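Local coordinates for acetyltransferase (Sinorhizobium meliloti, PDB 4JXR), which probably transfers an acetyl group from acetyl-CoA to a small acceptor molecule, as a GNAT-superfamily enzyme of the phosphinothricin acetyltransferase type, at residues I49-V57 against G68-R76; A80-S88 against C112-V123. All coordinates share one frame; numbering follows the deposited sequence.

Interaction 1: residues I49-V57 against G68-R76; sequences ITGNGYPYV and GYAYASAFR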
loop_
_atom_site.group_PDB
_atom_site.type_symbol
_atom_site.label_atom_id
_atom_site.label_comp_id
_atom_site.label_asym_id
_atom_site.label_seq_id
_atom_site.Cartn_x
_atom_site.Cartn_y
_atom_site.Cartn_z
ATOM N N ILE A 49 -6.204 7.079 -13.244
ATOM C CA ILE A 49 -5.188 6.115 -13.646
ATOM C C ILE A 49 -4.639 6.515 -15.008
ATOM O O ILE A 49 -3.418 6.597 -15.212
ATOM C CB ILE A 49 -5.777 4.704 -13.647
ATOM C CG1 ILE A 49 -6.104 4.252 -12.250
ATOM C CG2 ILE A 49 -4.862 3.716 -14.355
ATOM C CD1 ILE A 49 -7.113 3.113 -12.164
ATOM N N THR A 50 -5.509 6.720 -15.983
ATOM C CA THR A 50 -5.074 7.057 -17.299
ATOM C C THR A 50 -4.480 8.445 -17.367
ATOM O O THR A 50 -3.535 8.664 -18.148
ATOM C CB THR A 50 -6.207 6.907 -18.343
ATOM O OG1 THR A 50 -7.319 7.749 -18.035
ATOM C CG2 THR A 50 -6.632 5.435 -18.444
ATOM N N GLY A 51 -4.915 9.372 -16.533
ATOM C CA GLY A 51 -4.318 10.692 -16.479
ATOM C C GLY A 51 -2.894 10.658 -16.005
ATOM O O GLY A 51 -2.106 11.569 -16.347
ATOM N N ASN A 52 -2.494 9.643 -15.265
ATOM C CA ASN A 52 -1.131 9.438 -14.836
ATOM C C ASN A 52 -0.276 8.686 -15.852
ATOM O O ASN A 52 0.868 8.364 -15.564
ATOM C CB ASN A 52 -1.119 8.739 -13.469
ATOM C CG ASN A 52 -1.432 9.638 -12.324
ATOM O OD1 ASN A 52 -0.922 10.748 -12.255
ATOM N ND2 ASN A 52 -2.156 9.122 -11.354
ATOM N N GLY A 53 -0.832 8.382 -17.009
ATOM C CA GLY A 53 -0.085 7.737 -18.078
ATOM C C GLY A 53 -0.043 6.223 -18.011
ATOM O O GLY A 53 0.593 5.598 -18.851
ATOM N N TYR A 54 -0.732 5.624 -17.048
ATOM C CA TYR A 54 -0.718 4.182 -16.910
ATOM C C TYR A 54 -1.647 3.519 -17.919
ATOM O O TYR A 54 -2.684 4.083 -18.263
ATOM C CB TYR A 54 -1.198 3.822 -15.498
ATOM C CG TYR A 54 -0.326 4.272 -14.373
ATOM C CD1 TYR A 54 0.991 3.851 -14.227
ATOM C CD2 TYR A 54 -0.813 5.088 -13.368
ATOM C CE1 TYR A 54 1.764 4.218 -13.156
ATOM C CE2 TYR A 54 -0.046 5.457 -12.278
ATOM C CZ TYR A 54 1.254 5.013 -12.160
ATOM O OH TYR A 54 1.974 5.376 -11.072
ATOM N N PRO A 55 -1.350 2.298 -18.322
ATOM C CA PRO A 55 -2.182 1.566 -19.274
ATOM C C PRO A 55 -3.415 0.992 -18.583
ATOM O O PRO A 55 -3.349 0.466 -17.468
ATOM C CB PRO A 55 -1.268 0.460 -19.778
ATOM C CG PRO A 55 -0.330 0.210 -18.595
ATOM C CD PRO A 55 -0.109 1.577 -18.034
ATOM N N TYR A 56 -4.523 1.018 -19.305
ATOM C CA TYR A 56 -5.816 0.506 -18.829
ATOM C C TYR A 56 -6.457 -0.161 -20.039
ATOM O O TYR A 56 -6.711 0.523 -21.062
ATOM C CB TYR A 56 -6.644 1.668 -18.270
ATOM C CG TYR A 56 -7.806 1.306 -17.372
ATOM C CD1 TYR A 56 -8.718 0.299 -17.701
ATOM C CD2 TYR A 56 -8.034 1.975 -16.191
ATOM C CE1 TYR A 56 -9.804 0.021 -16.874
ATOM C CE2 TYR A 56 -9.101 1.720 -15.374
ATOM C CZ TYR A 56 -10.016 0.739 -15.750
ATOM O OH TYR A 56 -11.135 0.437 -14.976
ATOM N N VAL A 57 -6.644 -1.470 -19.988
ATOM C CA VAL A 57 -7.003 -2.272 -21.129
ATOM C C VAL A 57 -8.199 -3.171 -20.856
ATOM O O VAL A 57 -8.529 -3.462 -19.698
ATOM C CB VAL A 57 -5.774 -3.095 -21.626
ATOM C CG1 VAL A 57 -4.556 -2.190 -21.923
ATOM C CG2 VAL A 57 -5.374 -4.132 -20.643
ATOM N N GLY A 68 -13.355 -8.624 -19.646
ATOM C CA GLY A 68 -12.363 -8.498 -18.606
ATOM C C GLY A 68 -11.641 -7.196 -18.790
ATOM O O GLY A 68 -11.731 -6.574 -19.835
ATOM N N TYR A 69 -10.875 -6.792 -17.752
ATOM C CA TYR A 69 -10.088 -5.561 -17.870
ATOM C C TYR A 69 -8.890 -5.675 -16.951
ATOM O O TYR A 69 -8.842 -6.517 -16.051
ATOM C CB TYR A 69 -10.922 -4.313 -17.582
ATOM C CG TYR A 69 -11.306 -4.118 -16.134
ATOM C CD1 TYR A 69 -12.467 -4.704 -15.599
ATOM C CD2 TYR A 69 -10.560 -3.360 -15.288
ATOM C CE1 TYR A 69 -12.807 -4.532 -14.305
ATOM C CE2 TYR A 69 -10.893 -3.193 -13.990
ATOM C CZ TYR A 69 -12.032 -3.756 -13.470
ATOM O OH TYR A 69 -12.417 -3.617 -12.164
ATOM N N ALA A 70 -7.930 -4.801 -17.190
ATOM C CA ALA A 70 -6.727 -4.771 -16.368
ATOM C C ALA A 70 -6.103 -3.398 -16.462
ATOM O O ALA A 70 -6.220 -2.721 -17.486
ATOM C CB ALA A 70 -5.731 -5.810 -16.830
ATOM N N TYR A 71 -5.387 -3.028 -15.420
ATOM C CA TYR A 71 -4.630 -1.793 -15.465
ATOM C C TYR A 71 -3.420 -1.896 -14.586
ATOM O O TYR A 71 -3.355 -2.737 -13.681
ATOM C CB TYR A 71 -5.489 -0.560 -15.083
ATOM C CG TYR A 71 -6.079 -0.613 -13.709
ATOM C CD1 TYR A 71 -5.371 -0.219 -12.581
ATOM C CD2 TYR A 71 -7.399 -0.965 -13.516
ATOM C CE1 TYR A 71 -5.934 -0.285 -11.326
ATOM C CE2 TYR A 71 -7.951 -1.000 -12.254
ATOM C CZ TYR A 71 -7.215 -0.655 -11.170
ATOM O OH TYR A 71 -7.796 -0.666 -9.927
ATOM N N ALA A 72 -2.449 -1.031 -14.840
ATOM C CA ALA A 72 -1.379 -0.766 -13.921
ATOM C C ALA A 72 -1.620 0.554 -13.246
ATOM O O ALA A 72 -2.231 1.463 -13.829
ATOM C CB ALA A 72 -0.029 -0.739 -14.641
ATOM N N SER A 73 -1.176 0.692 -12.019
ATOM C CA SER A 73 -1.239 1.951 -11.329
ATOM C C SER A 73 -0.140 1.969 -10.267
ATOM O O SER A 73 0.672 1.046 -10.161
ATOM C CB SER A 73 -2.601 2.142 -10.704
ATOM O OG SER A 73 -2.722 3.491 -10.240
ATOM N N ALA A 74 -0.069 3.041 -9.481
ATOM C CA ALA A 74 0.928 3.092 -8.417
ATOM C C ALA A 74 0.643 2.036 -7.371
ATOM O O ALA A 74 -0.511 1.782 -7.017
ATOM C CB ALA A 74 0.902 4.435 -7.753
ATOM N N PHE A 75 1.709 1.503 -6.783
ATOM C CA PHE A 75 1.590 0.790 -5.514
ATOM C C PHE A 75 1.234 1.807 -4.405
ATOM O O PHE A 75 0.272 1.632 -3.675
ATOM C CB PHE A 75 2.936 0.123 -5.219
ATOM C CG PHE A 75 3.013 -0.445 -3.837
ATOM C CD1 PHE A 75 2.250 -1.502 -3.464
ATOM C CD2 PHE A 75 3.857 0.077 -2.891
ATOM C CE1 PHE A 75 2.276 -2.006 -2.169
ATOM C CE2 PHE A 75 3.899 -0.405 -1.598
ATOM C CZ PHE A 75 3.093 -1.436 -1.221
ATOM N N ARG A 76 2.010 2.869 -4.309
ATOM C CA ARG A 76 1.763 4.052 -3.523
ATOM C C ARG A 76 2.273 5.233 -4.341
ATOM O O ARG A 76 3.272 5.130 -5.005
ATOM C CB ARG A 76 2.477 4.028 -2.158
ATOM C CG ARG A 76 1.934 3.010 -1.219
ATOM C CD ARG A 76 2.571 2.877 0.177
ATOM N NE ARG A 76 1.672 2.116 1.040
ATOM C CZ ARG A 76 1.878 1.867 2.338
ATOM N NH1 ARG A 76 3.021 2.176 2.923
ATOM N NH2 ARG A 76 0.946 1.272 3.031
HETATM O O HOH W 1 -3.203 6.323 -10.778
#

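Interaction 2: residues A80-S88 against C112-V123; sequences AYRFLVEDS and CTALGFRQMIAV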
loop_
_atom_site.group_PDB
_atom_site.type_symbol
_atom_site.label_atom_id
_atom_site.label_comp_id
_atom_site.label_asym_id
_atom_site.label_seq_id
_atom_site.Cartn_x
_atom_site.Cartn_y
_atom_site.Cartn_z
ATOM N N ALA A 80 9.387 8.339 -4.481
ATOM C CA ALA A 80 10.403 7.326 -4.672
ATOM C C ALA A 80 9.879 6.039 -5.265
ATOM O O ALA A 80 10.661 5.253 -5.737
ATOM C CB ALA A 80 11.190 7.092 -3.417
ATOM N N TYR A 81 8.556 5.807 -5.213
ATOM C CA TYR A 81 7.928 4.650 -5.814
ATOM C C TYR A 81 7.585 4.818 -7.287
ATOM O O TYR A 81 6.944 3.968 -7.877
ATOM C CB TYR A 81 6.643 4.272 -5.079
ATOM C CG TYR A 81 6.770 3.671 -3.712
ATOM C CD1 TYR A 81 7.420 2.456 -3.511
ATOM C CD2 TYR A 81 6.141 4.241 -2.617
ATOM C CE1 TYR A 81 7.359 1.811 -2.268
ATOM C CE2 TYR A 81 6.115 3.615 -1.349
ATOM C CZ TYR A 81 6.746 2.430 -1.202
ATOM O OH TYR A 81 6.714 1.776 0.031
ATOM N N ARG A 82 8.010 5.926 -7.932
ATOM C CA ARG A 82 7.483 6.210 -9.267
ATOM C C ARG A 82 7.848 5.183 -10.328
ATOM O O ARG A 82 7.126 5.089 -11.334
ATOM C CB ARG A 82 7.874 7.622 -9.713
ATOM C CG ARG A 82 9.369 7.857 -9.898
ATOM C CD ARG A 82 9.645 9.356 -9.930
ATOM N NE ARG A 82 11.054 9.711 -10.093
ATOM C CZ ARG A 82 11.962 9.690 -9.125
ATOM N NH1 ARG A 82 11.636 9.324 -7.902
ATOM N NH2 ARG A 82 13.211 10.072 -9.389
ATOM N N PHE A 83 8.910 4.429 -10.155
ATOM C CA PHE A 83 9.304 3.393 -11.114
ATOM C C PHE A 83 8.674 2.041 -10.821
ATOM O O PHE A 83 8.957 1.066 -11.531
ATOM C CB PHE A 83 10.834 3.252 -11.174
ATOM C CG PHE A 83 11.487 4.552 -11.550
ATOM C CD1 PHE A 83 11.461 5.022 -12.828
ATOM C CD2 PHE A 83 12.086 5.335 -10.570
ATOM C CE1 PHE A 83 12.010 6.288 -13.120
ATOM C CE2 PHE A 83 12.624 6.581 -10.874
ATOM C CZ PHE A 83 12.589 7.029 -12.129
ATOM N N LEU A 84 7.820 1.965 -9.805
ATOM C CA LEU A 84 7.083 0.747 -9.402
ATOM C C LEU A 84 5.632 0.894 -9.808
ATOM O O LEU A 84 4.983 1.897 -9.522
ATOM C CB LEU A 84 7.188 0.614 -7.895
ATOM C CG LEU A 84 6.337 -0.507 -7.258
ATOM C CD1 LEU A 84 6.747 -1.862 -7.724
ATOM C CD2 LEU A 84 6.389 -0.403 -5.753
ATOM N N VAL A 85 5.105 -0.143 -10.434
ATOM C CA VAL A 85 3.702 -0.246 -10.760
ATOM C C VAL A 85 3.126 -1.519 -10.125
ATOM O O VAL A 85 3.841 -2.481 -9.836
ATOM C CB VAL A 85 3.432 -0.255 -12.265
ATOM C CG1 VAL A 85 3.473 1.143 -12.825
ATOM C CG2 VAL A 85 4.387 -1.173 -13.016
ATOM N N GLU A 86 1.823 -1.492 -9.914
ATOM C CA GLU A 86 1.068 -2.612 -9.403
ATOM C C GLU A 86 0.028 -2.981 -10.434
ATOM O O GLU A 86 -0.666 -2.096 -10.968
ATOM C CB GLU A 86 0.377 -2.205 -8.118
ATOM C CG GLU A 86 -0.526 -3.269 -7.532
ATOM C CD GLU A 86 -1.059 -2.936 -6.166
ATOM O OE1 GLU A 86 -0.553 -2.040 -5.501
ATOM O OE2 GLU A 86 -2.028 -3.621 -5.727
ATOM N N ASP A 87 -0.188 -4.273 -10.700
ATOM C CA ASP A 87 -1.198 -4.700 -11.633
ATOM C C ASP A 87 -2.491 -5.072 -10.959
ATOM O O ASP A 87 -2.476 -5.644 -9.863
ATOM C CB ASP A 87 -0.735 -5.938 -12.469
ATOM C CG ASP A 87 -0.508 -7.174 -11.704
ATOM O OD1 ASP A 87 0.596 -7.282 -11.061
ATOM O OD2 ASP A 87 -1.353 -8.099 -11.814
ATOM N N SER A 88 -3.591 -4.813 -11.654
ATOM C CA SER A 88 -4.933 -5.223 -11.266
ATOM C C SER A 88 -5.592 -5.852 -12.461
ATOM O O SER A 88 -5.548 -5.319 -13.560
ATOM C CB SER A 88 -5.754 -4.016 -10.858
ATOM O OG SER A 88 -5.242 -3.412 -9.663
ATOM N N CYS A 112 4.253 -1.602 -19.511
ATOM C CA CYS A 112 5.007 -0.914 -18.479
ATOM C C CYS A 112 6.500 -1.036 -18.751
ATOM O O CYS A 112 7.228 -0.115 -18.381
ATOM C CB CYS A 112 4.572 -1.419 -17.115
ATOM S SG CYS A 112 2.899 -0.906 -16.657
ATOM N N THR A 113 6.946 -2.094 -19.379
ATOM C CA THR A 113 8.335 -2.186 -19.825
ATOM C C THR A 113 8.632 -1.082 -20.848
ATOM O O THR A 113 9.599 -0.329 -20.703
ATOM C CB THR A 113 8.620 -3.568 -20.427
ATOM O OG1 THR A 113 8.419 -4.569 -19.439
ATOM C CG2 THR A 113 10.035 -3.686 -20.934
ATOM N N ALA A 114 7.784 -0.957 -21.856
ATOM C CA ALA A 114 7.950 0.068 -22.872
ATOM C C ALA A 114 7.920 1.466 -22.292
ATOM O O ALA A 114 8.656 2.356 -22.761
ATOM C CB ALA A 114 6.887 -0.078 -23.955
ATOM N N LEU A 115 7.048 1.708 -21.323
ATOM C CA LEU A 115 6.892 3.024 -20.730
ATOM C C LEU A 115 8.051 3.425 -19.848
ATOM O O LEU A 115 8.199 4.629 -19.614
ATOM C CB LEU A 115 5.575 3.095 -19.964
ATOM C CG LEU A 115 4.322 3.179 -20.816
ATOM C CD1 LEU A 115 3.071 2.911 -19.958
ATOM C CD2 LEU A 115 4.214 4.474 -21.535
ATOM N N GLY A 116 8.834 2.489 -19.339
ATOM C CA GLY A 116 10.011 2.782 -18.564
ATOM C C GLY A 116 9.922 2.502 -17.085
ATOM O O GLY A 116 10.812 2.879 -16.337
ATOM N N PHE A 117 8.866 1.835 -16.613
ATOM C CA PHE A 117 8.843 1.341 -15.248
ATOM C C PHE A 117 9.876 0.233 -15.069
ATOM O O PHE A 117 10.293 -0.393 -16.043
ATOM C CB PHE A 117 7.431 0.886 -14.871
ATOM C CG PHE A 117 6.398 1.992 -14.983
ATOM C CD1 PHE A 117 6.326 2.958 -13.996
ATOM C CD2 PHE A 117 5.568 2.108 -16.051
ATOM C CE1 PHE A 117 5.438 3.994 -14.096
ATOM C CE2 PHE A 117 4.670 3.108 -16.150
ATOM C CZ PHE A 117 4.598 4.087 -15.180
ATOM N N ARG A 118 10.257 -0.002 -13.824
ATOM C CA ARG A 118 11.370 -0.925 -13.520
ATOM C C ARG A 118 10.989 -2.123 -12.637
ATOM O O ARG A 118 11.736 -3.055 -12.594
ATOM C CB ARG A 118 12.540 -0.167 -12.891
ATOM C CG ARG A 118 13.164 0.881 -13.826
ATOM C CD ARG A 118 13.735 0.262 -15.105
ATOM N NE ARG A 118 14.581 1.242 -15.817
ATOM C CZ ARG A 118 15.843 1.482 -15.476
ATOM N NH1 ARG A 118 16.448 0.838 -14.513
ATOM N NH2 ARG A 118 16.497 2.419 -16.144
ATOM N N GLN A 119 9.828 -2.066 -11.937
ATOM C CA GLN A 119 9.389 -3.184 -11.115
ATOM C C GLN A 119 7.875 -3.210 -11.159
ATOM O O GLN A 119 7.243 -2.156 -11.215
ATOM C CB GLN A 119 9.830 -3.039 -9.657
ATOM C CG GLN A 119 11.347 -2.918 -9.446
ATOM C CD GLN A 119 12.113 -4.186 -9.701
ATOM O OE1 GLN A 119 11.622 -5.305 -9.586
ATOM N NE2 GLN A 119 13.433 -4.015 -10.026
HETATM N N MSE A 120 7.316 -4.424 -11.092
HETATM C CA MSE A 120 5.872 -4.596 -10.980
HETATM C C MSE A 120 5.581 -5.484 -9.770
HETATM O O MSE A 120 6.203 -6.537 -9.590
HETATM C CB MSE A 120 5.295 -5.213 -12.246
HETATM C CG MSE A 120 3.749 -5.256 -12.257
HETATM SE SE MSE A 120 3.002 -5.781 -13.942
HETATM C CE MSE A 120 3.212 -4.166 -14.882
ATOM N N ILE A 121 4.643 -5.043 -8.946
ATOM C CA ILE A 121 4.158 -5.789 -7.787
ATOM C C ILE A 121 2.721 -6.182 -8.001
ATOM O O ILE A 121 1.928 -5.443 -8.567
ATOM C CB ILE A 121 4.380 -4.927 -6.483
ATOM C CG1 ILE A 121 4.109 -5.649 -5.170
ATOM C CG2 ILE A 121 3.567 -3.653 -6.501
ATOM C CD1 ILE A 121 4.671 -4.892 -3.959
ATOM N N ALA A 122 2.379 -7.380 -7.536
ATOM C CA ALA A 122 1.014 -7.848 -7.432
ATOM C C ALA A 122 0.706 -8.062 -5.943
ATOM O O ALA A 122 1.474 -8.678 -5.227
ATOM C CB ALA A 122 0.803 -9.134 -8.187
ATOM N N VAL A 123 -0.418 -7.522 -5.525
ATOM C CA VAL A 123 -0.927 -7.664 -4.155
ATOM C C VAL A 123 -2.180 -8.490 -4.274
ATOM O O VAL A 123 -3.196 -7.994 -4.782
ATOM C CB VAL A 123 -1.183 -6.299 -3.506
ATOM C CG1 VAL A 123 -1.726 -6.526 -2.091
ATOM C CG2 VAL A 123 0.060 -5.446 -3.502
HETATM O O HOH W 2 -2.302 -5.934 -7.128
#

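Interaction 1: residues I49-V57 against G68-R76
Tyr56, Tyr69 and Tyr71 form an aromatic cluster on one face of the hairpin of strands 56-60 and 66-74. Tyr56 and Tyr71, an antiparallel non-hydrogen-bonded pair, run side by side in the same direction. With CG anti to the backbone N (chi1 -162°), the Tyr56 ring is carried alongside Tyr71. Tyr71 CD2 lies over the rim of one face of that ring, 3.7 Å from Tyr56 CE2, with the two planes inclined at 32°. Toward Tyr69 the Tyr56 ring is nearly parallel but slid apart, its hydroxyl end reaching Tyr69 CD2 and CE2. Ile49, in the last turn of helix 39-51, meets the Tyr71 ring crosswise: its CD1 methyl sits over a face, 3.8 Å from the Tyr71 ring centroid.

Farther along, Tyr54 lies flat on the backbone of Ser73, whose CA is 3.7 Å from the centre of the Tyr54 ring in a CH-pi contact; the Tyr54 hydroxyl bonds to that of Tyr184. In the conformer of Ser73 described here, a water bridges Asn52 ND2 and Ser73 OG. Between the two segments the ladder has three bonds: Val57 N to Ala70 O is nearly straight at 2.8 Å, Ala70 N returns to Val57 O, and Ala72 N reaches Pro55 O at 3.2 Å. Beyond these and the water bridge, the contact is mostly aromatic and aliphatic packing, and Ala72 O, buried beneath Tyr54 CB, has no hydrogen-bonding partner.

Interaction 2: residues A80-S88 against C112-V123
Strands 84-88 and 119-123 run parallel, their axes 4.6 Å apart at closest and their directions 40° apart, with Leu84, Val85 and Glu86 paired to Gln119, Met120 and Ile121. Just before the strand, Phe83 O takes two donors, Arg118 N at 2.8 Å and the more distant Gln119 N; Val85 N to Gln119 O and Ile121 N to Val85 O continue the ladder. Val85 packs toward helix 100-115. Its CG1 stands over the centre of the Phe117 ring, 3.6 Å from the centroid, while Arg82 O lies in plane at that ring's edge. The other branch, CG2, meets Cys112 SG and the terminal CE of selenomethionine Met120 (3.7 Å), which the bend at chi3 (-77°) brings round. This is a beta-alpha-beta crossover, the helix packed on the Val85 and Met120 face of the two strands it connects. On the other face Leu84 CD1 touches Gln119 CB, and the extended Glu86 chain carries OE2 to within 3.6 Å of Val123 CG2. A water lies within hydrogen-bonding distance of Glu86 OE2 and accepts from Val123 N, while Glu86 OE1 forms a salt bridge with Arg76 of the second subunit. Asp87 OD1 rests against Ala122 CB (3.4 Å), and OD2 is hydrogen-bonded to His135.

Overall arrangement
Interactions 1 and 2 follow one another along the chain, their centres about 10 Å apart in the same mixed sheet. Interaction 1 joins strands 56-60 and 66-74 at the end of their hairpin remote from its turn, together with the end of helix 39-51; interaction 2 pairs strands 84-91 and 119-125, which helix 100-115 connects. The inner strands, 66-74 and 84-91, are antiparallel neighbours, probably bonded through Ser73 O to Glu86 N (2.8 Å) and Tyr71 O to Ser88 N (2.9 Å). Together they span the middle of the GNAT fold. Strand 84-91 continues into Ile89 and Leu91, which bind acetyl-CoA. Arg76 belongs to interaction 1 and Glu86 to interaction 2, so the two contacts meet again across the dimer interface.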